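PDB 4GEY: porin B from Pseudomonas putida, which forms a beta-barrel channel in the outer membrane that probably admits sugars such as glucose. Local coordinates for residues Gly250-Gly255 against Val293-Gln298; Pro201-Gln206 against Met237-Ser242. The protein carries 2 engineered substitutions. All blocks are in the same frame, centred on the assembly; numbering follows the deposited sequence.

Interaction 1: Gly250-Gly255 against Val293-Gln298; sequences GEYRLG and VVAQQQ. With C8E ((hydroxyethyloxy)tri(ethyloxy)octane), chain J.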
ATOM      1  N   GLY A 250       5.533  12.469  16.154  1.00 40.45           N
ATOM      2  CA  GLY A 250       4.481  12.394  15.157  1.00 34.37           C
ATOM      3  C   GLY A 250       5.053  12.565  13.758  1.00 31.09           C
ATOM      4  O   GLY A 250       6.230  12.888  13.589  1.00 33.73           O
ATOM      5  N   GLU A 251       4.217  12.356  12.753  1.00 30.98           N
ATOM      6  CA  GLU A 251       4.609  12.581  11.368  1.00 28.85           C
ATOM      7  C   GLU A 251       3.402  12.993  10.520  1.00 26.05           C
ATOM      8  O   GLU A 251       2.417  12.268  10.423  1.00 31.34           O
ATOM      9  CB  GLU A 251       5.267  11.325  10.799  1.00 23.90           C
ATOM     10  CG  GLU A 251       5.791  11.484   9.390  1.00 41.98           C
ATOM     11  CD  GLU A 251       6.117  10.150   8.749  1.00 43.77           C
ATOM     12  OE1 GLU A 251       7.089   9.496   9.191  1.00 49.35           O
ATOM     13  OE2 GLU A 251       5.391   9.748   7.814  1.00 36.64           O
ATOM     14  N   TYR A 252       3.477  14.168   9.917  1.00 30.37           N
ATOM     15  CA  TYR A 252       2.366  14.671   9.123  1.00 32.49           C
ATOM     16  C   TYR A 252       2.807  14.901   7.685  1.00 33.01           C
ATOM     17  O   TYR A 252       3.811  15.557   7.447  1.00 39.91           O
ATOM     18  CB  TYR A 252       1.796  15.954   9.752  1.00 27.51           C
ATOM     19  CG  TYR A 252       1.337  15.743  11.178  1.00 26.17           C
ATOM     20  CD1 TYR A 252       2.232  15.855  12.233  1.00 29.63           C
ATOM     21  CD2 TYR A 252       0.024  15.399  11.470  1.00 25.64           C
ATOM     22  CE1 TYR A 252       1.842  15.650  13.524  1.00 26.54           C
ATOM     23  CE2 TYR A 252      -0.382  15.194  12.776  1.00 25.96           C
ATOM     24  CZ  TYR A 252       0.539  15.321  13.794  1.00 34.22           C
ATOM     25  OH  TYR A 252       0.180  15.116  15.099  1.00 35.95           O
ATOM     26  N   ARG A 253       2.056  14.344   6.741  1.00 24.15           N
ATOM     27  CA  ARG A 253       2.379  14.432   5.321  1.00 26.84           C
ATOM     28  C   ARG A 253       1.279  15.122   4.560  1.00 28.00           C
ATOM     29  O   ARG A 253       0.105  14.807   4.757  1.00 26.80           O
ATOM     30  CB  ARG A 253       2.515  13.042   4.697  1.00 27.27           C
ATOM     31  CG  ARG A 253       3.576  12.152   5.307  1.00 28.99           C
ATOM     32  CD  ARG A 253       3.876  10.988   4.392  1.00 27.02           C
ATOM     33  NE  ARG A 253       5.008  10.210   4.877  1.00 43.38           N
ATOM     34  CZ  ARG A 253       6.169  10.081   4.244  1.00 40.44           C
ATOM     35  NH1 ARG A 253       6.370  10.671   3.074  1.00 34.50           N
ATOM     36  NH2 ARG A 253       7.127   9.345   4.792  1.00 43.51           N
ATOM     37  N   LEU A 254       1.657  16.036   3.672  1.00 24.96           N
ATOM     38  CA  LEU A 254       0.705  16.631   2.747  1.00 25.31           C
ATOM     39  C   LEU A 254       1.302  16.555   1.346  1.00 29.30           C
ATOM     40  O   LEU A 254       2.446  16.964   1.133  1.00 31.63           O
ATOM     41  CB  LEU A 254       0.380  18.076   3.136  1.00 26.24           C
ATOM     42  CG  LEU A 254      -0.364  18.937   2.102  1.00 29.76           C
ATOM     43  CD1 LEU A 254      -1.844  18.604   2.013  1.00 29.92           C
ATOM     44  CD2 LEU A 254      -0.195  20.391   2.419  1.00 27.98           C
ATOM     45  N   GLY A 255       0.539  16.013   0.396  1.00 34.98           N
ATOM     46  CA  GLY A 255       1.053  15.795  -0.946  1.00 25.30           C
ATOM     47  C   GLY A 255       0.071  15.958  -2.092  1.00 30.85           C
ATOM     48  O   GLY A 255      -1.147  16.009  -1.907  1.00 31.94           O
ATOM     49  N   VAL A 293      -3.256  13.284   2.576  1.00 28.07           N
ATOM     50  CA  VAL A 293      -2.765  13.631   3.898  1.00 29.48           C
ATOM     51  C   VAL A 293      -2.478  12.330   4.630  1.00 34.09           C
ATOM     52  O   VAL A 293      -3.261  11.379   4.564  1.00 34.65           O
ATOM     53  CB  VAL A 293      -3.787  14.470   4.741  1.00 30.94           C
ATOM     54  CG1 VAL A 293      -3.272  14.656   6.162  1.00 24.24           C
ATOM     55  CG2 VAL A 293      -4.070  15.830   4.105  1.00 24.90           C
ATOM     56  N   VAL A 294      -1.335  12.276   5.301  1.00 36.71           N
ATOM     57  CA  VAL A 294      -1.073  11.198   6.237  1.00 35.53           C
ATOM     58  C   VAL A 294      -0.687  11.814   7.553  1.00 31.60           C
ATOM     59  O   VAL A 294       0.150  12.715   7.602  1.00 27.46           O
ATOM     60  CB  VAL A 294       0.070  10.290   5.798  1.00 34.37           C
ATOM     61  CG1 VAL A 294      -0.006   8.968   6.575  1.00 26.17           C
ATOM     62  CG2 VAL A 294       0.005  10.046   4.298  1.00 21.81           C
ATOM     63  N   ALA A 295      -1.302  11.332   8.620  1.00 24.63           N
ATOM     64  CA  ALA A 295      -0.970  11.816   9.934  1.00 23.33           C
ATOM     65  C   ALA A 295      -0.832  10.637  10.885  1.00 30.19           C
ATOM     66  O   ALA A 295      -1.652   9.725  10.877  1.00 36.75           O
ATOM     67  CB  ALA A 295      -2.026  12.784  10.412  1.00 23.95           C
ATOM     68  N   GLN A 296       0.229  10.654  11.683  1.00 31.58           N
ATOM     69  CA  GLN A 296       0.449   9.647  12.708  1.00 23.31           C
ATOM     70  C   GLN A 296       1.018  10.355  13.917  1.00 26.35           C
ATOM     71  O   GLN A 296       1.928  11.165  13.794  1.00 33.75           O
ATOM     72  CB  GLN A 296       1.449   8.605  12.230  1.00 22.83           C
ATOM     73  CG  GLN A 296       1.064   7.859  10.968  1.00 22.15           C
ATOM     74  CD  GLN A 296       2.174   6.932  10.516  1.00 26.16           C
ATOM     75  OE1 GLN A 296       2.952   7.265   9.617  1.00 30.15           O
ATOM     76  NE2 GLN A 296       2.270   5.764  11.152  1.00 28.25           N
ATOM     77  N   GLN A 297       0.496  10.046  15.093  1.00 24.45           N
ATOM     78  CA  GLN A 297       0.931  10.724  16.296  1.00 25.32           C
ATOM     79  C   GLN A 297       0.893   9.811  17.509  1.00 25.62           C
ATOM     80  O   GLN A 297      -0.108   9.158  17.772  1.00 25.51           O
ATOM     81  CB  GLN A 297       0.039  11.930  16.541  1.00 25.95           C
ATOM     82  CG  GLN A 297       0.445  12.762  17.721  1.00 28.50           C
ATOM     83  CD  GLN A 297       1.790  13.409  17.503  1.00 31.76           C
ATOM     84  OE1 GLN A 297       1.973  14.176  16.555  1.00 28.20           O
ATOM     85  NE2 GLN A 297       2.749  13.084  18.363  1.00 31.78           N
ATOM     86  N   GLN A 298       1.989   9.764  18.252  1.00 26.08           N
ATOM     87  CA  GLN A 298       1.964   9.117  19.551  1.00 38.03           C
ATOM     88  C   GLN A 298       1.380  10.104  20.560  1.00 36.03           C
ATOM     89  O   GLN A 298       1.858  11.216  20.686  1.00 31.59           O
ATOM     90  CB  GLN A 298       3.368   8.672  19.976  1.00 35.77           C
ATOM     91  CG  GLN A 298       3.391   7.769  21.212  1.00 37.61           C
ATOM     92  CD  GLN A 298       4.791   7.247  21.569  1.00 42.02           C
ATOM     93  OE1 GLN A 298       5.711   7.242  20.738  1.00 37.67           O
ATOM     94  NE2 GLN A 298       4.949   6.801  22.817  1.00 28.64           N
TER
HETATM   95  C13 C8E J 509      -2.921  16.279  21.537  1.00 64.58           C
HETATM   96  C14 C8E J 509      -3.410  16.067  20.102  1.00 69.07           C
HETATM   97  O15 C8E J 509      -2.429  15.360  19.371  1.00 70.76           O
HETATM   98  C16 C8E J 509      -2.552  15.468  17.971  1.00 57.68           C
HETATM   99  C17 C8E J 509      -3.597  14.486  17.471  1.00 50.51           C
HETATM  100  O18 C8E J 509      -3.303  14.211  16.121  1.00 53.75           O
HETATM  101  C19 C8E J 509      -3.350  12.837  15.789  1.00 50.81           C
HETATM  102  C20 C8E J 509      -3.458  12.707  14.271  1.00 47.01           C
HETATM  103  O21 C8E J 509      -3.892  11.419  13.896  1.00 47.44           O

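Interaction 2: Pro201-Gln206 against Met237-Ser242; sequences PAFFVQ and MEAVWS. Engineered in segment 237-242: Met237 (natural residue Val). With C8E ((hydroxyethyloxy)tri(ethyloxy)octane), chain C.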
ATOM      1  N   PRO A 201      15.765  19.199  10.635  1.00 40.70           N
ATOM      2  CA  PRO A 201      15.814  17.769  10.995  1.00 38.32           C
ATOM      3  C   PRO A 201      14.428  17.111  11.139  1.00 29.52           C
ATOM      4  O   PRO A 201      14.324  15.884  11.107  1.00 55.02           O
ATOM      5  CB  PRO A 201      16.570  17.775  12.328  1.00 31.15           C
ATOM      6  CG  PRO A 201      17.418  19.008  12.258  1.00 32.26           C
ATOM      7  CD  PRO A 201      16.606  20.030  11.512  1.00 32.32           C
ATOM      8  N   ALA A 202      13.386  17.928  11.261  1.00 36.34           N
ATOM      9  CA  ALA A 202      12.021  17.463  11.462  1.00 40.01           C
ATOM     10  C   ALA A 202      11.040  17.980  10.397  1.00 47.64           C
ATOM     11  O   ALA A 202       9.816  17.903  10.582  1.00 49.18           O
ATOM     12  CB  ALA A 202      11.546  17.864  12.842  1.00 41.12           C
ATOM     13  N   PHE A 203      11.561  18.505   9.290  1.00 40.66           N
ATOM     14  CA  PHE A 203      10.703  18.913   8.184  1.00 32.43           C
ATOM     15  C   PHE A 203      11.403  18.770   6.849  1.00 31.39           C
ATOM     16  O   PHE A 203      12.518  19.249   6.671  1.00 42.36           O
ATOM     17  CB  PHE A 203      10.251  20.360   8.360  1.00 41.39           C
ATOM     18  CG  PHE A 203       9.254  20.811   7.332  1.00 49.18           C
ATOM     19  CD1 PHE A 203       7.924  20.434   7.424  1.00 50.69           C
ATOM     20  CD2 PHE A 203       9.641  21.605   6.277  1.00 54.51           C
ATOM     21  CE1 PHE A 203       6.994  20.840   6.481  1.00 41.82           C
ATOM     22  CE2 PHE A 203       8.710  22.013   5.332  1.00 58.82           C
ATOM     23  CZ  PHE A 203       7.384  21.630   5.443  1.00 46.49           C
ATOM     24  N   PHE A 204      10.753  18.127   5.893  1.00 28.06           N
ATOM     25  CA  PHE A 204      11.319  18.077   4.545  1.00 36.83           C
ATOM     26  C   PHE A 204      10.300  18.218   3.418  1.00 28.02           C
ATOM     27  O   PHE A 204       9.109  18.002   3.608  1.00 49.98           O
ATOM     28  CB  PHE A 204      12.235  16.848   4.342  1.00 27.82           C
ATOM     29  CG  PHE A 204      11.523  15.515   4.332  1.00 26.82           C
ATOM     30  CD1 PHE A 204      10.960  15.014   3.164  1.00 56.62           C
ATOM     31  CD2 PHE A 204      11.492  14.723   5.461  1.00 26.40           C
ATOM     32  CE1 PHE A 204      10.343  13.761   3.144  1.00 25.58           C
ATOM     33  CE2 PHE A 204      10.880  13.479   5.441  1.00 25.58           C
ATOM     34  CZ  PHE A 204      10.303  13.006   4.282  1.00 25.17           C
ATOM     35  N   VAL A 205      10.788  18.592   2.244  1.00 31.49           N
ATOM     36  CA  VAL A 205       9.958  18.651   1.047  1.00 30.62           C
ATOM     37  C   VAL A 205      10.590  17.755   0.000  1.00 32.40           C
ATOM     38  O   VAL A 205      11.788  17.486   0.051  1.00 36.68           O
ATOM     39  CB  VAL A 205       9.827  20.096   0.504  1.00 29.52           C
ATOM     40  CG1 VAL A 205       9.090  20.967   1.502  1.00 29.77           C
ATOM     41  CG2 VAL A 205      11.181  20.671   0.206  1.00 30.42           C
ATOM     42  N   GLN A 206       9.790  17.275  -0.941  1.00 36.42           N
ATOM     43  CA  GLN A 206      10.309  16.376  -1.969  1.00 30.49           C
ATOM     44  C   GLN A 206       9.397  16.302  -3.169  1.00 31.61           C
ATOM     45  O   GLN A 206       8.178  16.479  -3.060  1.00 34.84           O
ATOM     46  CB  GLN A 206      10.530  14.972  -1.412  1.00 27.03           C
ATOM     47  CG  GLN A 206       9.294  14.271  -0.903  1.00 26.11           C
ATOM     48  CD  GLN A 206       9.621  12.848  -0.471  1.00 29.17           C
ATOM     49  OE1 GLN A 206      10.755  12.390  -0.640  1.00 34.28           O
ATOM     50  NE2 GLN A 206       8.636  12.140   0.089  1.00 24.68           N
HETATM   51  N   MSE A 237       4.496  15.318  -5.324  1.00 30.79           N
HETATM   52  CA  MSE A 237       5.168  16.306  -4.460  1.00 33.01           C
HETATM   53  C   MSE A 237       4.708  16.102  -3.027  1.00 27.94           C
HETATM   54  O   MSE A 237       3.583  15.665  -2.791  1.00 33.81           O
HETATM   55  CB  MSE A 237       4.818  17.735  -4.870  1.00 30.69           C
HETATM   56  CG  MSE A 237       4.870  17.991  -6.347  1.00 37.43           C
HETATM   57 SE   MSE A 237       3.988  19.675  -6.817  1.00 55.87          SE
HETATM   58  CE  MSE A 237       5.253  20.924  -5.995  1.00 81.04           C
ATOM     59  N   GLU A 238       5.547  16.439  -2.062  1.00 26.78           N
ATOM     60  CA  GLU A 238       5.168  16.187  -0.678  1.00 28.96           C
ATOM     61  C   GLU A 238       5.915  17.035   0.329  1.00 26.51           C
ATOM     62  O   GLU A 238       7.085  17.362   0.144  1.00 41.05           O
ATOM     63  CB  GLU A 238       5.379  14.715  -0.339  1.00 25.17           C
ATOM     64  CG  GLU A 238       4.568  14.225   0.836  1.00 28.53           C
ATOM     65  CD  GLU A 238       4.731  12.734   1.051  1.00 28.40           C
ATOM     66  OE1 GLU A 238       5.780  12.180   0.640  1.00 33.52           O
ATOM     67  OE2 GLU A 238       3.808  12.115   1.617  1.00 29.17           O
ATOM     68  N   ALA A 239       5.219  17.386   1.399  1.00 28.16           N
ATOM     69  CA  ALA A 239       5.841  18.009   2.552  1.00 27.52           C
ATOM     70  C   ALA A 239       5.609  17.068   3.718  1.00 26.11           C
ATOM     71  O   ALA A 239       4.496  16.568   3.898  1.00 35.96           O
ATOM     72  CB  ALA A 239       5.224  19.374   2.822  1.00 27.62           C
ATOM     73  N   VAL A 240       6.663  16.802   4.486  1.00 40.14           N
ATOM     74  CA  VAL A 240       6.587  15.858   5.599  1.00 25.58           C
ATOM     75  C   VAL A 240       7.126  16.489   6.880  1.00 29.33           C
ATOM     76  O   VAL A 240       8.325  16.754   7.005  1.00 30.58           O
ATOM     77  CB  VAL A 240       7.327  14.542   5.272  1.00 27.28           C
ATOM     78  CG1 VAL A 240       7.416  13.642   6.489  1.00 24.66           C
ATOM     79  CG2 VAL A 240       6.643  13.817   4.123  1.00 24.49           C
ATOM     80  N   TRP A 241       6.222  16.741   7.826  1.00 27.46           N
ATOM     81  CA  TRP A 241       6.569  17.350   9.108  1.00 34.73           C
ATOM     82  C   TRP A 241       6.586  16.278  10.208  1.00 32.46           C
ATOM     83  O   TRP A 241       5.597  15.559  10.395  1.00 29.34           O
ATOM     84  CB  TRP A 241       5.537  18.423   9.446  1.00 27.42           C
ATOM     85  CG  TRP A 241       5.800  19.207  10.703  1.00 37.46           C
ATOM     86  CD1 TRP A 241       7.010  19.538  11.228  1.00 28.83           C
ATOM     87  CD2 TRP A 241       4.811  19.767  11.584  1.00 34.83           C
ATOM     88  NE1 TRP A 241       6.842  20.284  12.371  1.00 35.34           N
ATOM     89  CE2 TRP A 241       5.503  20.432  12.616  1.00 40.17           C
ATOM     90  CE3 TRP A 241       3.410  19.772  11.596  1.00 28.64           C
ATOM     91  CZ2 TRP A 241       4.841  21.096  13.655  1.00 30.42           C
ATOM     92  CZ3 TRP A 241       2.754  20.437  12.622  1.00 29.41           C
ATOM     93  CH2 TRP A 241       3.470  21.084  13.638  1.00 31.97           C
ATOM     94  N   SER A 242       7.706  16.172  10.927  1.00 32.67           N
ATOM     95  CA  SER A 242       7.846  15.195  12.010  1.00 28.98           C
ATOM     96  C   SER A 242       8.153  15.879  13.326  1.00 32.93           C
ATOM     97  O   SER A 242       9.265  15.775  13.838  1.00 37.59           O
ATOM     98  CB  SER A 242       8.965  14.209  11.707  1.00 31.12           C
ATOM     99  OG  SER A 242       8.773  13.589  10.452  1.00 38.65           O
TER
HETATM  100  C1  C8E C 502       1.086  20.491  -1.715  1.00 36.30           C
HETATM  101  C2  C8E C 502       2.434  19.833  -1.932  1.00 34.38           C
HETATM  102  C3  C8E C 502       3.488  20.623  -1.169  1.00 43.38           C
HETATM  103  C4  C8E C 502       4.596  21.118  -2.092  1.00 43.99           C
HETATM  104  C5  C8E C 502       5.972  20.730  -1.570  1.00 40.34           C
HETATM  105  C6  C8E C 502       6.812  20.148  -2.704  1.00 39.44           C
HETATM  106  C7  C8E C 502       7.979  21.061  -3.049  1.00 43.63           C
HETATM  107  C8  C8E C 502       8.968  20.418  -4.016  1.00 48.11           C
HETATM  108  O9  C8E C 502      10.207  20.216  -3.358  1.00 52.98           O
HETATM  109  C10 C8E C 502      11.317  20.267  -4.239  1.00 55.13           C
HETATM  110  C11 C8E C 502      12.619  19.892  -3.528  1.00 51.13           C
HETATM  111  O12 C8E C 502      13.730  20.417  -4.232  1.00 51.17           O

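Interaction 1: Gly250-Gly255 against Val293-Gln298
Gly250-Gly255 and Val293-Gln298 run side by side as antiparallel strands, their axes 4.6 Å apart at the closest point and their directions 177° apart. Register follows from the bonding: Glu251 with Gln296 and Arg253 with Val294 are hydrogen-bonded pairs, each joined by two N-H...O bonds, for example Arg253 N to Val294 O at 2.7 Å. The alternate pairs Gly250-Gln297, Tyr252-Ala295 and Leu254-Val293 are non-hydrogen-bonded. CA-H...O contacts fill in between, such as Val293 CA to Arg253 O at 3.2 Å.

Two faces of different chemistry result, as expected in the wall of an outer-membrane beta-barrel. On the face of Tyr252, Leu254 and Val293 detergent is bound, consistent with the membrane side. There Tyr252 CD2 lies obliquely against Ala295 CB at 3.5 Å. Tyr252 CG lies beside the backbone N (chi1 -58°). At the far end of the ring, OH donates to Gln297 OE1 near the ring plane; the modelled length is too short to interpret at this resolution. Gln297, bent at chi2, also directs NE2 to Gln298 O, and its CB lies 3.6 Å from C19 of a C8E molecule. Leu254 CD1 meets Val293 CG2 at 4.1 Å.

The other face is more polar. Arg253 and Val294 lie alongside each other, CB to CB at 3.8 Å, with the arginine aliphatic chain passing Val294 CB and CG2 before its end leads away. Its NE reaches back to Glu251 OE2 at 3.0 Å in a salt bridge, approaching from above the carboxylate plane. NH1 of Arg253 makes a further salt bridge with Glu238, while Ser160, Asn159, Phe161 and Pro162 from a loop cover this face of the strand pair.

Interaction 2: Pro201-Gln206 against Met237-Ser242
Val240 is the bump on which the Phe204 ring rests: its CB stands over one ring face, 3.7 Å from the centroid and 20° off the ring normal, a CH-pi contact. CG1 and CG2 reach past the ring outline, CG1 3.6 Å from Phe204 CE2 and CG2 against CZ and CE1. Phe204 CG sits in the crowded position between backbone N and carbonyl carbon (chi1 69°). The ring's far end comes nearer to Val240. Gln206 CD lies at the edge of the same ring, in its plane.

Beyond it on this face, Gln206 and Glu238 run alongside each other, and NE2 gives a 2.9 Å hydrogen bond to Glu238 OE1 nearly along its C-O axis. Amide and carboxylate are only 13° from coplanar. NE2 also donates to Asp157 O, its strongest polar partner, and Glu238 OE2 takes bonds from Trp292 NE1 and Asn159 N.

On the reverse face, the Phe203 ring edge meets Trp241 CB (CD1 to CB 3.7 Å), while CZ reaches the small Ala239 CB at 4.1 Å. Phe203 and Trp241 cross at about a right angle, an oblique aromatic pair neither stacked nor edge-to-face, and Ala202 O abuts the indole edge at CD1. A C8E chain passes the engineered residue Met237, a selenomethionine, with C6 3.7 Å from its CE, and also nears Val205 CG2.

The antiparallel pair is sewn by backbone bonds from Ser242 N-Ala202 O to Glu238 N-Gln206 O. It sits between strand 190-198, where Lys196 makes a cation-pi contact with Phe204, and strand 248-259, against whose Glu251 and Arg253 Val240 packs.

In the fold
Interactions 1 and 2 lie on the same side of the chain's centre, their own centres about 10 Å apart. Along the chain they come in series: strands 203-212 and 232-245 pair in interaction 2, then strands 248-259 and 282-298 in interaction 1. The middle two of these four strands, 232-245 and 248-259, are themselves antiparallel neighbours, with probable hydrogen bonds Tyr252 N to Trp241 O at 2.6 Å and Leu254 O to Ala239 N at 2.8 Å. Four strands thus make one continuous patch of wall, consistent with the family's porin barrel. Across it, Glu251, Arg253, Gln296, Gln206 and Glu238 share the face approached by the loop around Asp157-Ser160, probably the channel side.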